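PDB 4U9B: NO-binding heme-dependent sensor protein from Shewanella oneidensis, which senses nitric oxide as an H-NOX signalling protein, binding the gas at the iron of its haem. Local coordinates for the protoporphyrin IX containing Fe and nitric oxide site. Numbering follows the deposited sequence.

The protoporphyrin IX containing Fe and nitric oxide site. Residues 1-2, 5, 77, 81, 85, 94, 98, 102, 106, 110, 113-116, 118, 132, 134, 136, 138, 142, 145-146, 149. With HEM (protoporphyrin IX containing Fe), chain B; NO (nitric oxide), chain C.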
# COMPACT_ATOMS: atom_id res chain seq x y z
N MET A 1 -12.01 3.16 1.18
CA MET A 1 -10.94 2.83 0.20
C MET A 1 -11.14 3.66 -1.06
O MET A 1 -12.13 3.50 -1.77
CB MET A 1 -10.93 1.33 -0.12
CG MET A 1 -9.68 0.84 -0.85
SD MET A 1 -8.16 0.96 0.11
CE MET A 1 -8.49 -0.18 1.45
N LYS A 2 -10.20 4.56 -1.33
CA LYS A 2 -10.34 5.47 -2.46
C LYS A 2 -10.15 4.73 -3.78
O LYS A 2 -9.42 3.75 -3.86
CB LYS A 2 -9.34 6.63 -2.35
CG LYS A 2 -9.71 7.66 -1.28
CD LYS A 2 -11.02 8.37 -1.61
CE LYS A 2 -11.39 9.40 -0.57
NZ LYS A 2 -12.78 9.91 -0.79
N ILE A 5 -6.79 3.45 -5.40
CA ILE A 5 -6.23 2.16 -5.00
C ILE A 5 -6.77 1.06 -5.92
O ILE A 5 -6.01 0.21 -6.38
CB ILE A 5 -6.57 1.83 -3.54
CG1 ILE A 5 -6.12 2.97 -2.61
CG2 ILE A 5 -5.94 0.51 -3.13
CD1 ILE A 5 -4.63 3.27 -2.66
N LEU A 77 1.06 5.25 -7.21
CA LEU A 77 0.80 6.47 -6.45
C LEU A 77 1.77 7.57 -6.86
O LEU A 77 1.38 8.73 -7.02
CB LEU A 77 0.92 6.21 -4.95
CG LEU A 77 -0.15 5.30 -4.34
CD1 LEU A 77 0.25 4.89 -2.93
CD2 LEU A 77 -1.50 6.00 -4.34
N HIS A 81 0.72 11.18 -8.33
CA HIS A 81 1.00 12.28 -7.41
C HIS A 81 2.49 12.60 -7.37
O HIS A 81 3.11 12.56 -6.31
CB HIS A 81 0.49 11.95 -6.01
CG HIS A 81 -0.99 11.73 -5.93
ND1 HIS A 81 -1.90 12.74 -6.17
CD2 HIS A 81 -1.72 10.63 -5.66
CE1 HIS A 81 -3.13 12.27 -6.04
NE2 HIS A 81 -3.04 10.99 -5.73
N VAL A 85 5.75 12.99 -4.15
CA VAL A 85 6.95 12.17 -4.04
C VAL A 85 8.20 13.00 -4.31
O VAL A 85 9.24 12.77 -3.69
CB VAL A 85 6.90 10.97 -5.00
CG1 VAL A 85 8.16 10.12 -4.88
CG2 VAL A 85 5.67 10.12 -4.71
N LEU A 94 11.53 10.13 2.76
CA LEU A 94 10.17 9.75 2.40
C LEU A 94 9.48 9.02 3.54
O LEU A 94 8.38 9.39 3.95
CB LEU A 94 10.18 8.87 1.14
CG LEU A 94 8.81 8.56 0.51
CD1 LEU A 94 8.97 8.30 -0.98
CD2 LEU A 94 8.11 7.37 1.17
N ILE A 98 6.10 10.13 5.94
CA ILE A 98 4.78 9.55 5.74
C ILE A 98 3.78 10.18 6.71
O ILE A 98 2.68 10.56 6.32
CB ILE A 98 4.78 8.01 5.93
CG1 ILE A 98 5.65 7.34 4.86
CG2 ILE A 98 3.35 7.46 5.84
CD1 ILE A 98 5.87 5.84 5.09
N ILE A 102 3.15 13.09 3.75
CA ILE A 102 2.22 12.30 2.93
C ILE A 102 0.79 12.45 3.45
O ILE A 102 -0.13 12.72 2.68
CB ILE A 102 2.58 10.80 2.91
CG1 ILE A 102 4.00 10.59 2.37
CG2 ILE A 102 1.56 10.01 2.09
CD1 ILE A 102 4.16 10.84 0.89
N VAL A 106 -2.22 14.05 1.16
CA VAL A 106 -3.36 13.20 0.80
C VAL A 106 -4.66 13.84 1.28
O VAL A 106 -5.66 13.80 0.58
CB VAL A 106 -3.23 11.78 1.39
CG1 VAL A 106 -4.53 10.99 1.19
CG2 VAL A 106 -2.07 11.05 0.73
N TYR A 110 -7.65 14.70 -1.25
CA TYR A 110 -8.78 13.77 -1.18
C TYR A 110 -9.77 14.18 -0.10
O TYR A 110 -9.40 14.73 0.93
CB TYR A 110 -8.28 12.35 -0.90
CG TYR A 110 -7.50 11.73 -2.04
CD1 TYR A 110 -6.13 11.93 -2.17
CD2 TYR A 110 -8.14 10.94 -2.98
CE1 TYR A 110 -5.42 11.37 -3.21
CE2 TYR A 110 -7.44 10.37 -4.03
CZ TYR A 110 -6.08 10.59 -4.14
OH TYR A 110 -5.38 10.03 -5.18
N PRO A 113 -10.08 10.89 3.35
CA PRO A 113 -9.36 9.64 3.07
C PRO A 113 -9.26 8.78 4.32
O PRO A 113 -9.39 9.31 5.43
CB PRO A 113 -7.98 10.12 2.62
CG PRO A 113 -7.79 11.41 3.35
CD PRO A 113 -9.16 12.04 3.45
N SER A 114 -9.05 7.48 4.15
CA SER A 114 -8.84 6.56 5.26
C SER A 114 -7.40 6.08 5.25
O SER A 114 -7.06 5.09 4.59
CB SER A 114 -9.81 5.38 5.19
OG SER A 114 -11.15 5.82 5.37
N LEU A 115 -6.55 6.79 5.98
CA LEU A 115 -5.12 6.51 5.99
C LEU A 115 -4.75 5.70 7.23
O LEU A 115 -5.41 5.81 8.26
CB LEU A 115 -4.32 7.81 5.96
CG LEU A 115 -4.38 8.59 4.64
CD1 LEU A 115 -3.80 9.98 4.84
CD2 LEU A 115 -3.63 7.84 3.55
N PRO A 116 -3.70 4.89 7.12
CA PRO A 116 -3.23 4.16 8.30
C PRO A 116 -2.54 5.09 9.28
O PRO A 116 -2.11 6.18 8.90
CB PRO A 116 -2.25 3.15 7.72
CG PRO A 116 -1.71 3.82 6.51
CD PRO A 116 -2.88 4.58 5.94
N ILE A 118 0.70 5.76 10.87
CA ILE A 118 2.09 5.42 10.63
C ILE A 118 2.98 6.45 11.32
O ILE A 118 2.81 7.66 11.15
CB ILE A 118 2.40 5.34 9.11
CG1 ILE A 118 1.78 4.05 8.55
CG2 ILE A 118 3.90 5.37 8.85
CD1 ILE A 118 1.96 3.85 7.05
N TYR A 132 2.98 0.76 12.58
CA TYR A 132 1.80 0.73 11.73
C TYR A 132 0.58 0.28 12.52
O TYR A 132 0.64 -0.69 13.27
CB TYR A 132 2.02 -0.20 10.53
CG TYR A 132 0.78 -0.44 9.71
CD1 TYR A 132 -0.10 -1.46 10.03
CD2 TYR A 132 0.49 0.36 8.60
CE1 TYR A 132 -1.24 -1.68 9.28
CE2 TYR A 132 -0.65 0.14 7.85
CZ TYR A 132 -1.51 -0.88 8.19
OH TYR A 132 -2.65 -1.10 7.44
N SER A 134 -3.89 0.11 11.80
CA SER A 134 -5.03 0.40 10.93
C SER A 134 -6.14 -0.65 11.05
O SER A 134 -5.85 -1.84 11.15
CB SER A 134 -4.58 0.49 9.47
OG SER A 134 -5.69 0.66 8.61
N ARG A 136 -7.81 -1.59 8.69
CA ARG A 136 -7.71 -2.33 7.43
C ARG A 136 -6.74 -3.50 7.54
O ARG A 136 -6.79 -4.43 6.73
CB ARG A 136 -7.28 -1.40 6.29
CG ARG A 136 -8.42 -0.70 5.56
CD ARG A 136 -9.02 0.45 6.35
NE ARG A 136 -8.06 1.53 6.59
CZ ARG A 136 -8.31 2.59 7.35
NH1 ARG A 136 -9.48 2.73 7.96
NH2 ARG A 136 -7.38 3.52 7.51
N LEU A 138 -3.54 -3.71 6.85
CA LEU A 138 -2.81 -3.82 5.59
C LEU A 138 -1.31 -3.60 5.77
O LEU A 138 -0.65 -2.97 4.94
CB LEU A 138 -3.37 -2.82 4.57
CG LEU A 138 -4.69 -3.22 3.91
CD1 LEU A 138 -5.32 -2.01 3.23
CD2 LEU A 138 -4.47 -4.33 2.91
N ALA A 142 1.83 -2.10 3.43
CA ALA A 142 2.81 -1.11 3.88
C ALA A 142 4.22 -1.60 3.62
O ALA A 142 5.08 -0.85 3.15
CB ALA A 142 2.62 -0.82 5.37
N LEU A 145 4.86 -1.37 -0.07
CA LEU A 145 5.06 0.03 -0.46
C LEU A 145 6.45 0.53 -0.09
O LEU A 145 7.05 1.33 -0.82
CB LEU A 145 4.00 0.91 0.19
CG LEU A 145 2.64 0.91 -0.52
CD1 LEU A 145 1.53 1.33 0.42
CD2 LEU A 145 2.70 1.81 -1.73
N LEU A 146 6.96 0.08 1.05
CA LEU A 146 8.30 0.47 1.48
C LEU A 146 9.35 -0.07 0.52
O LEU A 146 10.29 0.64 0.17
CB LEU A 146 8.57 -0.02 2.91
CG LEU A 146 7.83 0.76 4.00
CD1 LEU A 146 7.77 -0.05 5.29
CD2 LEU A 146 8.51 2.10 4.25
N ALA A 149 9.14 1.98 -2.57
CA ALA A 149 9.79 3.27 -2.37
C ALA A 149 11.31 3.10 -2.41
O ALA A 149 12.02 3.97 -2.90
CB ALA A 149 9.36 3.88 -1.05
CHA HEM B . -3.30 4.16 1.68
CHB HEM B . 1.08 3.19 3.51
CHC HEM B . 3.12 6.20 0.34
CHD HEM B . -1.28 8.00 -0.61
C1A HEM B . -2.26 3.52 2.31
C2A HEM B . -2.31 2.19 2.90
C3A HEM B . -1.10 1.93 3.40
C4A HEM B . -0.25 3.07 3.15
CMA HEM B . -0.65 0.65 4.12
CAA HEM B . -3.54 1.25 2.95
CBA HEM B . -4.61 1.79 3.90
CGA HEM B . -4.41 1.35 5.33
O1A HEM B . -5.26 1.72 6.19
O2A HEM B . -3.42 0.63 5.64
C1B HEM B . 2.02 3.87 2.79
C2B HEM B . 3.46 3.69 2.89
C3B HEM B . 4.03 4.54 2.01
C4B HEM B . 2.97 5.25 1.33
CMB HEM B . 4.10 2.70 3.89
CAB HEM B . 5.53 4.78 1.69
CBB HEM B . 6.50 3.90 1.96
C1C HEM B . 2.11 6.96 -0.20
C2C HEM B . 2.27 8.01 -1.18
C3C HEM B . 1.07 8.54 -1.45
C4C HEM B . 0.09 7.82 -0.65
CMC HEM B . 3.63 8.43 -1.79
CAC HEM B . 0.86 9.68 -2.47
CBC HEM B . -0.28 10.38 -2.57
C1D HEM B . -2.21 7.09 -0.17
C2D HEM B . -3.61 7.13 -0.52
C3D HEM B . -4.24 5.93 0.19
C4D HEM B . -3.16 5.29 0.91
CMD HEM B . -4.32 8.14 -1.44
CAD HEM B . -5.71 5.49 0.15
CBD HEM B . -6.49 6.16 1.28
CGD HEM B . -7.92 5.70 1.22
O1D HEM B . -8.17 4.63 0.61
O2D HEM B . -8.82 6.39 1.78
NA HEM B . -0.98 4.02 2.48
NB HEM B . 1.76 4.82 1.83
NC HEM B . 0.76 6.88 0.11
ND HEM B . -1.98 6.00 0.67
FE HEM B . -0.13 5.56 1.43
N NO C . -0.26 6.74 2.78
O NO C . 0.23 6.49 4.11
O HOH W 1 -11.51 5.92 1.46
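Aliphatic side chains cover both faces of the haem, which is almost wholly buried. On one face, Leu77 CD1 lies over pyrrole ring C and Leu145 CD1 over ring B, methyl groups that pack on a porphyrin without offering the iron a ligand. The other face carries nitric oxide, with Ile102 CG2 over ring C, Leu115 CD2 over ring D and Pro116 CG, on a rigid ring suited to a flat surface, over the face of ring A. At the rim, His81 CD2 touches the vinyl carbon HEM CBC, while His81 NE2 hydrogen-bonds in plane to Tyr110 OH (2.6 Å).

HEM FE is bonded to NO N at 1.8 Å and is nearly square pyramidal. Leu115 CD2 comes within 3.6 Å of NO N, and Ile98 CG2, anti to its backbone N (chi1 -64° for CG1), sits beside NO O, giving the gas apolar neighbours.

Arg136, bent at chi2 and chi3, turns two N-H groups side-on to one propionate oxygen, HEM O1A, near the guanidinium plane; NE forms a salt bridge (2.8 Å). Ser114 CB lies over one guanidinium face, toward the rim. Small Ser134 adds its OG as donor. An alanine at Arg136 would remove both guanidinium bonds, leaving Ser134 OG, and would probably loosen this propionate. HEM O2A lies in the Tyr132 ring plane, at the ring's edge, and accepts from the far-reaching OH (2.6 Å), itself held by Leu138 N. Backbone amides grip the second propionate: Ser114 N to HEM O2D is almost straight (172°), and Lys2 N binds HEM O1D at 2.8 Å.

His103, the family's axial ligand, belongs to helix 98-109 on the NO side but is not bound; with the near square pyramidal Fe(II)NO iron, this fits a five-coordinate nitrosyl haem, the basis of NO sensing through iron-histidine cleavage.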